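Local coordinates for phosphoribosylamine--glycine ligase (Thermotoga maritima, PDB 1VKZ), which catalyses the ATP-dependent joining of glycine to 5-phospho-beta-D-ribosylamine, forming glycinamide ribonucleotide in de novo purine biosynthesis, at residues G31-P45 with D53-L65. Numbering follows the deposited sequence.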
# COMPACT_ATOMS: atom_id res chain seq x y z
N GLY A 31 -7.01 12.03 -4.62
CA GLY A 31 -7.63 13.35 -4.73
C GLY A 31 -7.46 13.99 -6.07
O GLY A 31 -8.25 14.80 -6.47
N TRP A 32 -6.38 13.66 -6.77
CA TRP A 32 -6.11 14.28 -8.06
C TRP A 32 -7.17 13.80 -9.07
O TRP A 32 -7.79 14.60 -9.72
CB TRP A 32 -4.68 13.96 -8.50
CG TRP A 32 -4.37 14.28 -9.92
CD1 TRP A 32 -4.02 15.48 -10.44
CD2 TRP A 32 -4.38 13.35 -11.02
NE1 TRP A 32 -3.81 15.37 -11.79
CE2 TRP A 32 -4.03 14.08 -12.18
CE3 TRP A 32 -4.63 11.97 -11.14
CZ2 TRP A 32 -3.93 13.48 -13.44
CZ3 TRP A 32 -4.54 11.39 -12.41
CH2 TRP A 32 -4.19 12.14 -13.53
N ALA A 33 -7.39 12.49 -9.11
CA ALA A 33 -8.41 11.86 -9.95
C ALA A 33 -9.83 12.39 -9.73
O ALA A 33 -10.57 12.69 -10.68
CB ALA A 33 -8.41 10.39 -9.72
N PHE A 34 -10.22 12.50 -8.48
CA PHE A 34 -11.55 13.02 -8.16
C PHE A 34 -11.72 14.46 -8.62
O PHE A 34 -12.77 14.83 -9.15
CB PHE A 34 -11.84 12.88 -6.66
CG PHE A 34 -12.34 11.55 -6.30
CD1 PHE A 34 -13.65 11.22 -6.55
CD2 PHE A 34 -11.50 10.58 -5.83
CE1 PHE A 34 -14.13 9.98 -6.27
CE2 PHE A 34 -11.98 9.32 -5.54
CZ PHE A 34 -13.31 9.03 -5.75
N ALA A 35 -10.70 15.27 -8.38
CA ALA A 35 -10.76 16.67 -8.71
C ALA A 35 -10.79 16.82 -10.22
O ALA A 35 -11.41 17.76 -10.74
CB ALA A 35 -9.54 17.39 -8.10
N LYS A 36 -10.11 15.89 -10.89
CA LYS A 36 -10.05 15.81 -12.35
C LYS A 36 -11.47 15.53 -12.93
O LYS A 36 -11.83 16.06 -13.98
CB LYS A 36 -9.04 14.71 -12.77
CG LYS A 36 -8.45 14.82 -14.17
CD LYS A 36 -7.04 14.24 -14.24
CE LYS A 36 -6.62 13.85 -15.68
NZ LYS A 36 -6.21 15.00 -16.58
N GLN A 37 -12.27 14.76 -12.18
CA GLN A 37 -13.66 14.47 -12.56
C GLN A 37 -14.63 15.50 -12.02
O GLN A 37 -15.83 15.31 -12.11
CB GLN A 37 -14.10 13.09 -12.05
CG GLN A 37 -13.08 11.95 -12.25
CD GLN A 37 -12.55 11.87 -13.67
OE1 GLN A 37 -13.27 12.22 -14.63
NE2 GLN A 37 -11.29 11.41 -13.82
N GLY A 38 -14.13 16.57 -11.42
CA GLY A 38 -15.00 17.67 -11.00
C GLY A 38 -15.53 17.66 -9.58
O GLY A 38 -16.33 18.52 -9.22
N TYR A 39 -15.07 16.72 -8.76
CA TYR A 39 -15.49 16.66 -7.36
C TYR A 39 -14.71 17.64 -6.47
O TYR A 39 -13.57 18.01 -6.79
CB TYR A 39 -15.34 15.25 -6.81
CG TYR A 39 -16.28 14.27 -7.46
CD1 TYR A 39 -17.58 14.11 -6.99
CD2 TYR A 39 -15.87 13.51 -8.52
CE1 TYR A 39 -18.45 13.21 -7.60
CE2 TYR A 39 -16.72 12.60 -9.13
CZ TYR A 39 -18.01 12.46 -8.67
OH TYR A 39 -18.86 11.58 -9.30
N GLU A 40 -15.34 18.06 -5.37
CA GLU A 40 -14.73 18.98 -4.42
C GLU A 40 -13.98 18.12 -3.43
O GLU A 40 -14.57 17.26 -2.78
CB GLU A 40 -15.82 19.79 -3.71
CG GLU A 40 -15.44 21.21 -3.28
CD GLU A 40 -16.44 21.81 -2.29
OE1 GLU A 40 -16.61 21.22 -1.21
OE2 GLU A 40 -17.04 22.88 -2.59
N VAL A 41 -12.67 18.33 -3.31
CA VAL A 41 -11.83 17.38 -2.61
C VAL A 41 -11.20 18.04 -1.39
O VAL A 41 -10.62 19.11 -1.47
CB VAL A 41 -10.81 16.71 -3.60
CG1 VAL A 41 -9.69 15.97 -2.88
CG2 VAL A 41 -11.55 15.75 -4.54
N HIS A 42 -11.37 17.39 -0.25
CA HIS A 42 -10.76 17.81 0.98
C HIS A 42 -9.75 16.76 1.47
O HIS A 42 -10.05 15.57 1.54
CB HIS A 42 -11.83 18.05 2.03
CG HIS A 42 -12.91 18.98 1.56
ND1 HIS A 42 -12.83 20.35 1.72
CD2 HIS A 42 -14.06 18.74 0.89
CE1 HIS A 42 -13.90 20.91 1.18
NE2 HIS A 42 -14.66 19.96 0.68
N PHE A 43 -8.55 17.23 1.80
CA PHE A 43 -7.52 16.35 2.31
C PHE A 43 -7.27 16.63 3.78
O PHE A 43 -7.33 17.77 4.23
CB PHE A 43 -6.25 16.59 1.57
CG PHE A 43 -6.36 16.49 0.10
CD1 PHE A 43 -6.65 17.62 -0.67
CD2 PHE A 43 -6.05 15.31 -0.56
CE1 PHE A 43 -6.67 17.56 -2.07
CE2 PHE A 43 -6.06 15.25 -1.93
CZ PHE A 43 -6.38 16.41 -2.69
N TYR A 44 -6.98 15.57 4.52
CA TYR A 44 -6.84 15.64 5.97
C TYR A 44 -5.63 14.83 6.44
O TYR A 44 -5.76 13.62 6.61
CB TYR A 44 -8.08 15.07 6.63
CG TYR A 44 -9.37 15.72 6.21
CD1 TYR A 44 -10.00 15.36 5.03
CD2 TYR A 44 -9.98 16.68 7.01
CE1 TYR A 44 -11.20 15.96 4.65
CE2 TYR A 44 -11.18 17.28 6.63
CZ TYR A 44 -11.77 16.90 5.47
OH TYR A 44 -12.91 17.48 5.10
N PRO A 45 -4.47 15.44 6.67
CA PRO A 45 -4.19 16.87 6.46
C PRO A 45 -3.59 17.25 5.11
O PRO A 45 -3.25 18.40 4.91
CB PRO A 45 -3.18 17.17 7.56
CG PRO A 45 -2.41 15.91 7.67
CD PRO A 45 -3.32 14.78 7.29
N ASP A 53 -5.19 20.52 -5.96
CA ASP A 53 -6.35 19.78 -6.37
C ASP A 53 -7.46 19.79 -5.33
O ASP A 53 -8.52 19.28 -5.59
CB ASP A 53 -5.90 18.38 -6.75
CG ASP A 53 -4.81 18.43 -7.81
OD1 ASP A 53 -5.06 19.11 -8.82
OD2 ASP A 53 -3.66 17.91 -7.69
N GLY A 54 -7.24 20.41 -4.18
CA GLY A 54 -8.30 20.55 -3.18
C GLY A 54 -7.84 21.40 -2.01
O GLY A 54 -6.82 22.05 -2.09
N THR A 55 -8.61 21.41 -0.93
CA THR A 55 -8.27 22.18 0.26
C THR A 55 -7.85 21.24 1.37
O THR A 55 -8.55 20.29 1.68
CB THR A 55 -9.50 23.00 0.74
OG1 THR A 55 -10.68 22.43 0.19
CG2 THR A 55 -9.49 24.43 0.19
N ASN A 56 -6.71 21.55 1.99
CA ASN A 56 -6.20 20.81 3.12
C ASN A 56 -6.79 21.27 4.47
O ASN A 56 -6.88 22.46 4.73
CB ASN A 56 -4.67 20.96 3.17
CG ASN A 56 -3.97 20.30 2.02
OD1 ASN A 56 -4.58 19.55 1.26
ND2 ASN A 56 -2.67 20.56 1.89
N HIS A 57 -7.17 20.33 5.32
CA HIS A 57 -7.65 20.64 6.66
C HIS A 57 -6.95 19.72 7.64
O HIS A 57 -6.59 18.61 7.29
CB HIS A 57 -9.17 20.44 6.76
CG HIS A 57 -9.92 20.96 5.58
ND1 HIS A 57 -10.66 22.12 5.62
CD2 HIS A 57 -10.00 20.50 4.31
CE1 HIS A 57 -11.18 22.35 4.43
NE2 HIS A 57 -10.79 21.38 3.61
N PRO A 58 -6.73 20.17 8.86
CA PRO A 58 -6.19 19.30 9.89
C PRO A 58 -7.12 18.14 10.23
O PRO A 58 -8.34 18.32 10.31
CB PRO A 58 -6.02 20.23 11.10
CG PRO A 58 -6.93 21.39 10.85
CD PRO A 58 -6.96 21.54 9.36
N TYR A 59 -6.55 16.95 10.40
CA TYR A 59 -7.32 15.80 10.85
C TYR A 59 -7.30 15.77 12.39
O TYR A 59 -6.25 15.93 13.02
CB TYR A 59 -6.75 14.51 10.26
CG TYR A 59 -7.53 13.28 10.68
CD1 TYR A 59 -8.80 13.05 10.20
CD2 TYR A 59 -6.98 12.36 11.58
CE1 TYR A 59 -9.53 11.94 10.59
CE2 TYR A 59 -7.69 11.24 11.99
CZ TYR A 59 -8.98 11.03 11.49
OH TYR A 59 -9.69 9.92 11.89
N GLU A 60 -8.45 15.57 13.00
CA GLU A 60 -8.55 15.58 14.45
C GLU A 60 -9.49 14.46 14.94
O GLU A 60 -10.34 14.67 15.82
CB GLU A 60 -9.00 16.97 14.93
CG GLU A 60 -7.94 18.06 14.72
CD GLU A 60 -8.47 19.47 14.98
OE1 GLU A 60 -9.24 19.97 14.13
OE2 GLU A 60 -8.12 20.07 16.03
N GLY A 61 -9.33 13.28 14.33
CA GLY A 61 -10.08 12.08 14.73
C GLY A 61 -11.58 12.19 14.50
O GLY A 61 -12.03 12.74 13.49
N GLU A 62 -12.34 11.65 15.44
CA GLU A 62 -13.81 11.69 15.40
C GLU A 62 -14.41 13.10 15.22
O GLU A 62 -15.53 13.22 14.72
CB GLU A 62 -14.40 11.05 16.66
CG GLU A 62 -14.73 9.56 16.56
CD GLU A 62 -15.79 9.13 17.57
OE1 GLU A 62 -15.82 9.72 18.69
OE2 GLU A 62 -16.60 8.22 17.27
N LYS A 63 -13.71 14.14 15.66
CA LYS A 63 -14.20 15.52 15.49
C LYS A 63 -14.21 15.89 14.00
O LYS A 63 -15.14 16.53 13.51
CB LYS A 63 -13.34 16.50 16.30
CG LYS A 63 -13.96 17.89 16.50
CD LYS A 63 -12.90 18.99 16.54
CE LYS A 63 -12.20 19.11 17.90
NZ LYS A 63 -12.71 20.26 18.71
N THR A 64 -13.17 15.47 13.30
CA THR A 64 -13.07 15.66 11.86
C THR A 64 -14.19 14.94 11.12
O THR A 64 -14.81 15.51 10.22
CB THR A 64 -11.73 15.15 11.36
OG1 THR A 64 -10.68 16.03 11.81
CG2 THR A 64 -11.65 15.16 9.81
N LEU A 65 -14.42 13.69 11.51
CA LEU A 65 -15.32 12.80 10.80
C LEU A 65 -16.80 12.96 11.17
O LEU A 65 -17.68 12.75 10.31
CB LEU A 65 -14.87 11.35 11.01
CG LEU A 65 -13.51 11.05 10.38
CD1 LEU A 65 -12.79 9.92 11.09
CD2 LEU A 65 -13.66 10.73 8.93
O HOH W 1 -10.87 19.80 -5.97
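Phe-43 and Gly-54 meet at the tight part of the contact: ring atom CE1 lies 3.6 Å from Gly-54 CA, so the aromatic edge rests on bare backbone. The ring's reach follows from chi1 of -53°, which sets CG opposite the carbonyl carbon. Beside it, Asn-56 OD1 comes within 3.4 Å of Phe-43 CB, its amide plane perpendicular to the ring; Thr-50 and Asn-47 hydrogen-bond that amide. Parallel pairing is evidenced by three backbone bonds: Thr-55 N to Val-41 O, Phe-43 N to Thr-55 O (3.1 Å), and His-57 N to Phe-43 O, the last being 2.8 Å long and nearly straight at 167°. Strand 55-56 thereby forms the outer edge of the four-stranded parallel sheet in the Rossmann-like N domain, next to strand 40-43. On the sheet face of His-42 and Thr-55, His-42 ND1 and His-57 NE2 share a hydrogen bond of 3.0 Å, while His-42 NE2 donates to Glu-40 OE1, consistent with a fixed imidazole rotation. Tyr-44 CD2 packs against Thr-64 CG2 at 3.6 Å, and the Tyr-44 hydroxyl is hydrogen-bonded to His-19 ND1. On the solvent side the two prolines barely meet, Pro-45 CB standing 4.4 Å from Pro-58 CA, although Pro-45 CA still makes a CA-H...O contact of 3.1 Å with His-57 O.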